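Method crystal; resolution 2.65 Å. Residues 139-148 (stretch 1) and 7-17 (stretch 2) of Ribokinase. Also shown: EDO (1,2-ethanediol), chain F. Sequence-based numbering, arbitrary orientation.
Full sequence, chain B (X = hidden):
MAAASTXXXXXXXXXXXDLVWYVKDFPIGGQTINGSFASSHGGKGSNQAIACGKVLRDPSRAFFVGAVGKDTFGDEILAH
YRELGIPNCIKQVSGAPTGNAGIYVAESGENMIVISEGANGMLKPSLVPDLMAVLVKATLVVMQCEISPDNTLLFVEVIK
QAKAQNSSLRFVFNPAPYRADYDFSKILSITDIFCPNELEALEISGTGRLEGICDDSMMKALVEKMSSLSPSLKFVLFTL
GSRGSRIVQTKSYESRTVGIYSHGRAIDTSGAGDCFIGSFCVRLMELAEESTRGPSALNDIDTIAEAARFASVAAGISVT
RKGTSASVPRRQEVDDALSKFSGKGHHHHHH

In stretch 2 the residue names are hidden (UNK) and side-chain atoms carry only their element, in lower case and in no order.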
ATOM      1  N   THR B 139      26.232  25.367   6.152  1.00 29.44           N
ATOM      2  CA  THR B 139      27.421  24.588   5.819  1.00 31.49           C
ATOM      3  C   THR B 139      27.122  23.459   4.840  1.00 30.66           C
ATOM      4  O   THR B 139      27.898  23.230   3.902  1.00 27.38           O
ATOM      5  CB  THR B 139      28.056  23.986   7.083  1.00 30.70           C
ATOM      6  OG1 THR B 139      28.396  25.029   8.009  1.00 35.58           O
ATOM      7  CG2 THR B 139      29.321  23.219   6.723  1.00 27.20           C
ATOM      8  N   LEU B 140      26.000  22.766   5.029  1.00 24.91           N
ATOM      9  CA  LEU B 140      25.628  21.629   4.210  1.00 25.33           C
ATOM     10  C   LEU B 140      24.212  21.796   3.680  1.00 27.15           C
ATOM     11  O   LEU B 140      23.322  22.282   4.386  1.00 27.06           O
ATOM     12  CB  LEU B 140      25.714  20.326   5.009  1.00 26.10           C
ATOM     13  CG  LEU B 140      27.063  19.985   5.629  1.00 27.98           C
ATOM     14  CD1 LEU B 140      26.936  18.671   6.393  1.00 27.91           C
ATOM     15  CD2 LEU B 140      28.133  19.900   4.541  1.00 25.73           C
ATOM     16  N   VAL B 141      24.008  21.375   2.437  1.00 22.10           N
ATOM     17  CA  VAL B 141      22.679  21.233   1.869  1.00 22.90           C
ATOM     18  C   VAL B 141      22.585  19.820   1.311  1.00 24.63           C
ATOM     19  O   VAL B 141      23.530  19.345   0.674  1.00 25.68           O
ATOM     20  CB  VAL B 141      22.381  22.302   0.796  1.00 23.15           C
ATOM     21  CG1 VAL B 141      23.380  22.255  -0.337  1.00 23.93           C
ATOM     22  CG2 VAL B 141      20.965  22.126   0.268  1.00 23.15           C
ATOM     23  N   VAL B 142      21.467  19.134   1.590  1.00 24.82           N
ATOM     24  CA  VAL B 142      21.310  17.705   1.323  1.00 22.51           C
ATOM     25  C   VAL B 142      20.069  17.480   0.470  1.00 25.37           C
ATOM     26  O   VAL B 142      19.007  18.057   0.735  1.00 25.77           O
ATOM     27  CB  VAL B 142      21.210  16.883   2.627  1.00 22.16           C
ATOM     28  CG1 VAL B 142      21.330  15.401   2.333  1.00 20.09           C
ATOM     29  CG2 VAL B 142      22.273  17.312   3.621  1.00 23.72           C
ATOM     30  N   MET B 143      20.197  16.630  -0.551  1.00 25.48           N
ATOM     31  CA  MET B 143      19.083  16.293  -1.426  1.00 22.80           C
ATOM     32  C   MET B 143      19.119  14.803  -1.732  1.00 26.69           C
ATOM     33  O   MET B 143      20.163  14.154  -1.629  1.00 25.58           O
ATOM     34  CB  MET B 143      19.132  17.080  -2.741  1.00 21.62           C
ATOM     35  CG  MET B 143      19.099  18.588  -2.579  1.00 21.21           C
ATOM     36  SD  MET B 143      18.847  19.444  -4.141  1.00 26.23           S
ATOM     37  CE  MET B 143      17.162  18.974  -4.547  1.00 23.52           C
ATOM     38  N   GLN B 144      17.955  14.270  -2.121  1.00 26.47           N
ATOM     39  CA  GLN B 144      17.799  12.874  -2.519  1.00 22.10           C
ATOM     40  C   GLN B 144      17.118  12.789  -3.879  1.00 23.38           C
ATOM     41  O   GLN B 144      17.313  13.662  -4.729  1.00 21.52           O
ATOM     42  CB  GLN B 144      16.997  12.089  -1.487  1.00 22.53           C
ATOM     43  CG  GLN B 144      17.484  12.231  -0.067  1.00 23.67           C
ATOM     44  CD  GLN B 144      17.026  13.514   0.573  1.00 23.79           C
ATOM     45  OE1 GLN B 144      15.970  14.044   0.232  1.00 24.92           O
ATOM     46  NE2 GLN B 144      17.808  14.018   1.514  1.00 24.06           N
ATOM     47  N   CYS B 145      16.308  11.752  -4.093  1.00 25.74           N
ATOM     48  CA  CYS B 145      15.668  11.536  -5.388  1.00 24.41           C
ATOM     49  C   CYS B 145      14.172  11.277  -5.243  1.00 27.49           C
ATOM     50  O   CYS B 145      13.592  10.525  -6.033  1.00 30.01           O
ATOM     51  CB  CYS B 145      16.326  10.370  -6.123  1.00 25.54           C
ATOM     52  SG  CYS B 145      18.050  10.635  -6.576  1.00 25.63           S
ATOM     53  N   GLU B 146      13.517  11.911  -4.267  1.00 28.55           N
ATOM     54  CA  GLU B 146      12.094  11.695  -4.034  1.00 24.14           C
ATOM     55  C   GLU B 146      11.261  12.957  -4.252  1.00 26.50           C
ATOM     56  O   GLU B 146      10.153  13.059  -3.719  1.00 27.47           O
ATOM     57  CB  GLU B 146      11.861  11.126  -2.635  1.00 25.48           C
ATOM     58  CG  GLU B 146      12.287   9.675  -2.469  1.00 26.06           C
ATOM     59  CD  GLU B 146      11.925   9.098  -1.108  1.00 28.99           C
ATOM     60  OE1 GLU B 146      11.597   9.886  -0.193  1.00 23.50           O
ATOM     61  OE2 GLU B 146      11.987   7.852  -0.949  1.00 33.50           O
ATOM     62  N   ILE B 147      11.785  13.940  -4.995  1.00 26.82           N
ATOM     63  CA  ILE B 147      10.960  15.012  -5.550  1.00 26.85           C
ATOM     64  C   ILE B 147      11.066  14.918  -7.071  1.00 25.46           C
ATOM     65  O   ILE B 147      11.665  13.979  -7.602  1.00 26.57           O
ATOM     66  CB  ILE B 147      11.359  16.410  -5.031  1.00 27.25           C
ATOM     67  CG1 ILE B 147      12.776  16.791  -5.478  1.00 28.09           C
ATOM     68  CG2 ILE B 147      11.226  16.479  -3.498  1.00 21.61           C
ATOM     69  CD1 ILE B 147      13.138  18.255  -5.216  1.00 20.04           C
ATOM     70  N   SER B 148      10.504  15.885  -7.784  1.00 27.25           N
ATOM     71  CA  SER B 148      10.434  15.773  -9.235  1.00 28.94           C
ATOM     72  C   SER B 148      11.796  16.033  -9.881  1.00 31.27           C
ATOM     73  O   SER B 148      12.579  16.853  -9.393  1.00 30.33           O
ATOM     74  CB  SER B 148       9.418  16.757  -9.798  1.00 28.58           C
ATOM     75  OG  SER B 148      10.066  17.926 -10.281  1.00 33.53           O
ATOM     76  N   UNK B   7      20.586  28.062  10.859  1.00 45.39           N
ATOM     77  CA  UNK B   7      20.523  26.722  10.301  1.00 38.56           C
ATOM     78  C   UNK B   7      21.843  26.423   9.612  1.00 39.71           C
ATOM     79  O   UNK B   7      22.336  27.239   8.827  1.00 38.59           O
ATOM     80  c   UNK B   7      19.354  26.584   9.326  1.00 30.95           C
ATOM     81  N   UNK B   8      22.433  25.267   9.928  1.00 36.51           N
ATOM     82  CA  UNK B   8      23.682  24.856   9.306  1.00 34.29           C
ATOM     83  C   UNK B   8      23.528  23.669   8.367  1.00 29.25           C
ATOM     84  O   UNK B   8      24.359  23.504   7.472  1.00 26.97           O
ATOM     85  c   UNK B   8      25.904  27.512  10.139  1.00 44.18           C
ATOM     86  n   UNK B   8      27.146  28.026   9.482  1.00 47.13           N
ATOM     87  c   UNK B   8      24.982  25.561  11.447  1.00 37.65           C
ATOM     88  c   UNK B   8      24.724  24.498  10.379  1.00 36.36           C
ATOM     89  c   UNK B   8      26.211  26.402  11.136  1.00 43.29           C
ATOM     90  N   UNK B   9      22.469  22.877   8.518  1.00 29.65           N
ATOM     91  CA  UNK B   9      22.155  21.770   7.622  1.00 28.41           C
ATOM     92  C   UNK B   9      20.771  22.032   7.049  1.00 25.40           C
ATOM     93  O   UNK B   9      19.799  22.159   7.802  1.00 24.10           O
ATOM     94  c   UNK B   9      23.586  19.013   9.975  1.00 27.53           C
ATOM     95  c   UNK B   9      23.573  20.154   8.967  1.00 30.38           C
ATOM     96  c   UNK B   9      21.842  19.269   7.361  1.00 22.56           C
ATOM     97  c   UNK B   9      22.197  20.405   8.336  1.00 29.07           C
ATOM     98  N   UNK B  10      20.687  22.130   5.725  1.00 24.05           N
ATOM     99  CA  UNK B  10      19.432  22.350   5.017  1.00 25.82           C
ATOM    100  C   UNK B  10      19.156  21.088   4.201  1.00 24.74           C
ATOM    101  O   UNK B  10      19.987  20.679   3.379  1.00 25.06           O
ATOM    102  c   UNK B  10      19.497  23.605   4.123  1.00 23.58           C
ATOM    103  c   UNK B  10      18.190  23.823   3.379  1.00 21.94           C
ATOM    104  c   UNK B  10      19.854  24.834   4.934  1.00 22.39           C
ATOM    105  N   UNK B  11      18.010  20.458   4.430  1.00 23.65           N
ATOM    106  CA  UNK B  11      17.633  19.243   3.712  1.00 26.35           C
ATOM    107  C   UNK B  11      16.432  19.575   2.834  1.00 25.52           C
ATOM    108  O   UNK B  11      15.358  19.923   3.340  1.00 25.85           O
ATOM    109  c   UNK B  11      17.315  18.071   4.660  1.00 25.61           C
ATOM    110  c   UNK B  11      18.466  17.802   5.626  1.00 22.72           C
ATOM    111  c   UNK B  11      18.280  18.457   6.972  1.00 24.64           C
ATOM    112  c   UNK B  11      16.987  16.818   3.872  1.00 24.70           C
ATOM    113  N   UNK B  12      16.620  19.493   1.523  1.00 25.34           N
ATOM    114  CA  UNK B  12      15.567  19.769   0.557  1.00 25.49           C
ATOM    115  C   UNK B  12      15.115  18.425   0.002  1.00 26.28           C
ATOM    116  O   UNK B  12      15.836  17.808  -0.791  1.00 24.34           O
ATOM    117  c   UNK B  12      14.898  21.113  -1.432  1.00 22.47           C
ATOM    118  c   UNK B  12      16.059  20.685  -0.570  1.00 26.13           C
ATOM    119  c   UNK B  12      17.570  22.709  -1.043  1.00 23.00           C
ATOM    120  c   UNK B  12      16.771  21.920  -0.000  1.00 25.30           C
ATOM    121  N   UNK B  13      13.933  17.968   0.398  1.00 22.87           N
ATOM    122  CA  UNK B  13      13.467  16.691  -0.086  1.00 22.18           C
ATOM    123  C   UNK B  13      12.055  16.352   0.337  1.00 25.02           C
ATOM    124  O   UNK B  13      11.252  17.223   0.673  1.00 26.43           O
ATOM    125  N   UNK B  14      11.771  15.060   0.339  1.00 25.05           N
ATOM    126  CA  UNK B  14      10.399  14.584   0.392  1.00 24.34           C
ATOM    127  C   UNK B  14       9.934  14.275   1.809  1.00 25.23           C
ATOM    128  O   UNK B  14      10.731  13.959   2.702  1.00 26.14           O
ATOM    129  c   UNK B  14      10.261  13.331  -0.462  1.00 23.14           C
ATOM    130  o   UNK B  14      11.128  12.339   0.050  1.00 27.97           O
ATOM    131  N   UNK B  15       8.621  14.363   1.999  1.00 20.93           N
ATOM    132  CA  UNK B  15       7.945  13.721   3.114  1.00 21.61           C
ATOM    133  C   UNK B  15       6.908  12.775   2.528  1.00 25.42           C
ATOM    134  O   UNK B  15       6.088  13.183   1.697  1.00 23.86           O
ATOM    135  c   UNK B  15       5.022  13.770   4.831  1.00 23.54           C
ATOM    136  c   UNK B  15       6.383  13.953   5.053  1.00 24.77           C
ATOM    137  c   UNK B  15       7.254  14.708   4.066  1.00 24.49           C
ATOM    138  c   UNK B  15       6.190  12.597   7.034  1.00 24.77           C
ATOM    139  c   UNK B  15       4.842  12.441   6.815  1.00 26.69           C
ATOM    140  c   UNK B  15       6.948  13.334   6.154  1.00 25.83           C
ATOM    141  o   UNK B  15       4.105  11.699   7.721  1.00 27.10           O
ATOM    142  c   UNK B  15       4.246  13.029   5.712  1.00 25.65           C
ATOM    143  N   UNK B  16       6.945  11.521   2.968  1.00 24.48           N
ATOM    144  CA  UNK B  16       5.946  10.530   2.611  1.00 24.89           C
ATOM    145  C   UNK B  16       5.362   9.940   3.887  1.00 26.80           C
ATOM    146  O   UNK B  16       6.100   9.615   4.822  1.00 24.33           O
ATOM    147  o   UNK B  16       6.498  10.652  -0.283  1.00 25.82           O
ATOM    148  n   UNK B  16       8.326   9.427   0.119  1.00 26.71           N
ATOM    149  c   UNK B  16       6.546   9.397   1.760  1.00 23.74           C
ATOM    150  c   UNK B  16       7.123   9.881   0.437  1.00 25.05           C
ATOM    151  N   UNK B  17       4.040   9.808   3.926  1.00 24.44           N
ATOM    152  CA  UNK B  17       3.403   8.996   4.952  1.00 26.84           C
ATOM    153  C   UNK B  17       3.532   7.537   4.519  1.00 26.03           C
ATOM    154  O   UNK B  17       3.005   7.141   3.470  1.00 24.22           O
ATOM    155  n   UNK B  17       0.862  10.318   9.704  1.00 39.19           N
ATOM    156  c   UNK B  17       2.014   8.850   7.551  1.00 29.35           C
ATOM    157  c   UNK B  17       1.230   8.685   6.281  1.00 26.97           C
ATOM    158  n   UNK B  17       0.254   8.355  10.742  1.00 41.30           N
ATOM    159  c   UNK B  17       0.820   8.987   9.719  1.00 38.15           C
ATOM    160  n   UNK B  17       1.355   8.281   8.725  1.00 32.41           N
ATOM    161  c   UNK B  17       1.939   9.399   5.137  1.00 27.99           C
TER
HETATM  162  C1  EDO F 401      11.356   6.106   1.720  1.00 33.01           C
HETATM  163  O1  EDO F 401      11.147   5.887   0.317  1.00 33.32           O
HETATM  164  C2  EDO F 401      10.027   6.015   2.467  1.00 30.93           C
HETATM  165  O2  EDO F 401       9.034   6.724   1.714  1.00 30.69           O
HETATM  166  O   HOH W   1      15.907  15.733  -2.569  1.00 19.56           O
HETATM  167  O   HOH W   2      14.238  13.809  -1.553  1.00 26.37           O
HETATM  168  O   HOH W   3       8.339  11.088  -3.186  1.00 25.48           O

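Position 7 carries a single side-chain carbon, which makes no contact with stretch 1; one carbon alone makes it Ala7. At position 8 four carbons in a row end in a nitrogen, the mark of a lysine, and its CA-to-CB bond points sideways. In Lys8 the terminal NZ lies 3.6 Å from Thr139 OG1, while the backbone O accepts two hydrogen bonds, from Thr139 N and Leu140 N, both at 3.0 Å.

Position 9 has four carbons, forked at the first, with one arm two carbons long. This beta-branched pattern is that of isoleucine, and it packs beside Leu140 and Val142: Ile9 CG2 is 4.2 Å from Val142 CG2, and Ile9 CG1 is 4.5 Å from Leu140 CD1. Position 10 has three carbons, one bearing the other two, and turns to the other face of the sheet, next to Val141. The fork without a longer arm identifies Val10. Its N and O both bond to the residues flanking Val141, with Val10 N donating to Leu140 O at 3.0 Å and Val10 O accepting from Val142 N at 2.8 Å.

At position 11 the four-carbon fork with one longer arm returns, on the face shared with Leu140 and Val142, so this is Ile11. Its CG1 lies 4.2 Å from Val142 CB, and its CG2 is 3.8 Å from Gln144 NE2. Position 12 repeats the same fork on the opposite face, against Val141 and Met143, and is Ile12. The Ile12 CD1 atom reaches to 3.7 Å from Val141 CG2, and Ile12 CB lies 4.2 Å from Met143 CG. Ile12 N donates to Val142 O at 2.9 Å; beyond this, a water bridges Ile12 O and Gln144 N.

Position 13 has no side-chain atoms and is Gly13. A CB here would point toward stretch 1 and stand 2.2 Å from Gln144 OE1, a clash, so the bare backbone leaves room for that amide. At position 14 one carbon leads to one oxygen, directed at a carboxylate: this is Ser14, whose OG donates a short 2.5 Å hydrogen bond to Glu146 OE1.

Position 15 has one carbon followed by a six-carbon ring bearing an oxygen; its CA-to-CB bond points away from stretch 1, and it is Tyr15. Position 16 has two carbons, the second carrying one oxygen and one nitrogen, as in Asn16. Its ND2 donates to ethanediol O2 at 3.2 Å, while ethanediol O1 donates to Glu146 OE2 at 2.5 Å, so the diol links the two side chains. Position 17, with three carbons, a nitrogen and a carbon carrying two more nitrogens, is Arg17, out of reach of stretch 1.

The contact therefore has two parts. Parallel strands are joined by alternating backbone hydrogen bonds, with Leu140, Val142, Ile9 and Ile11 on one face and Val141, Met143, Val10 and Ile12 on the other. Past the strands, polar side chains and water join the contact, anchored by the bond between Ser14 and Glu146, and Ile147 packs against Gly13 and Ser14.

Stretch 2 7-17: AKIVIIGSYNR
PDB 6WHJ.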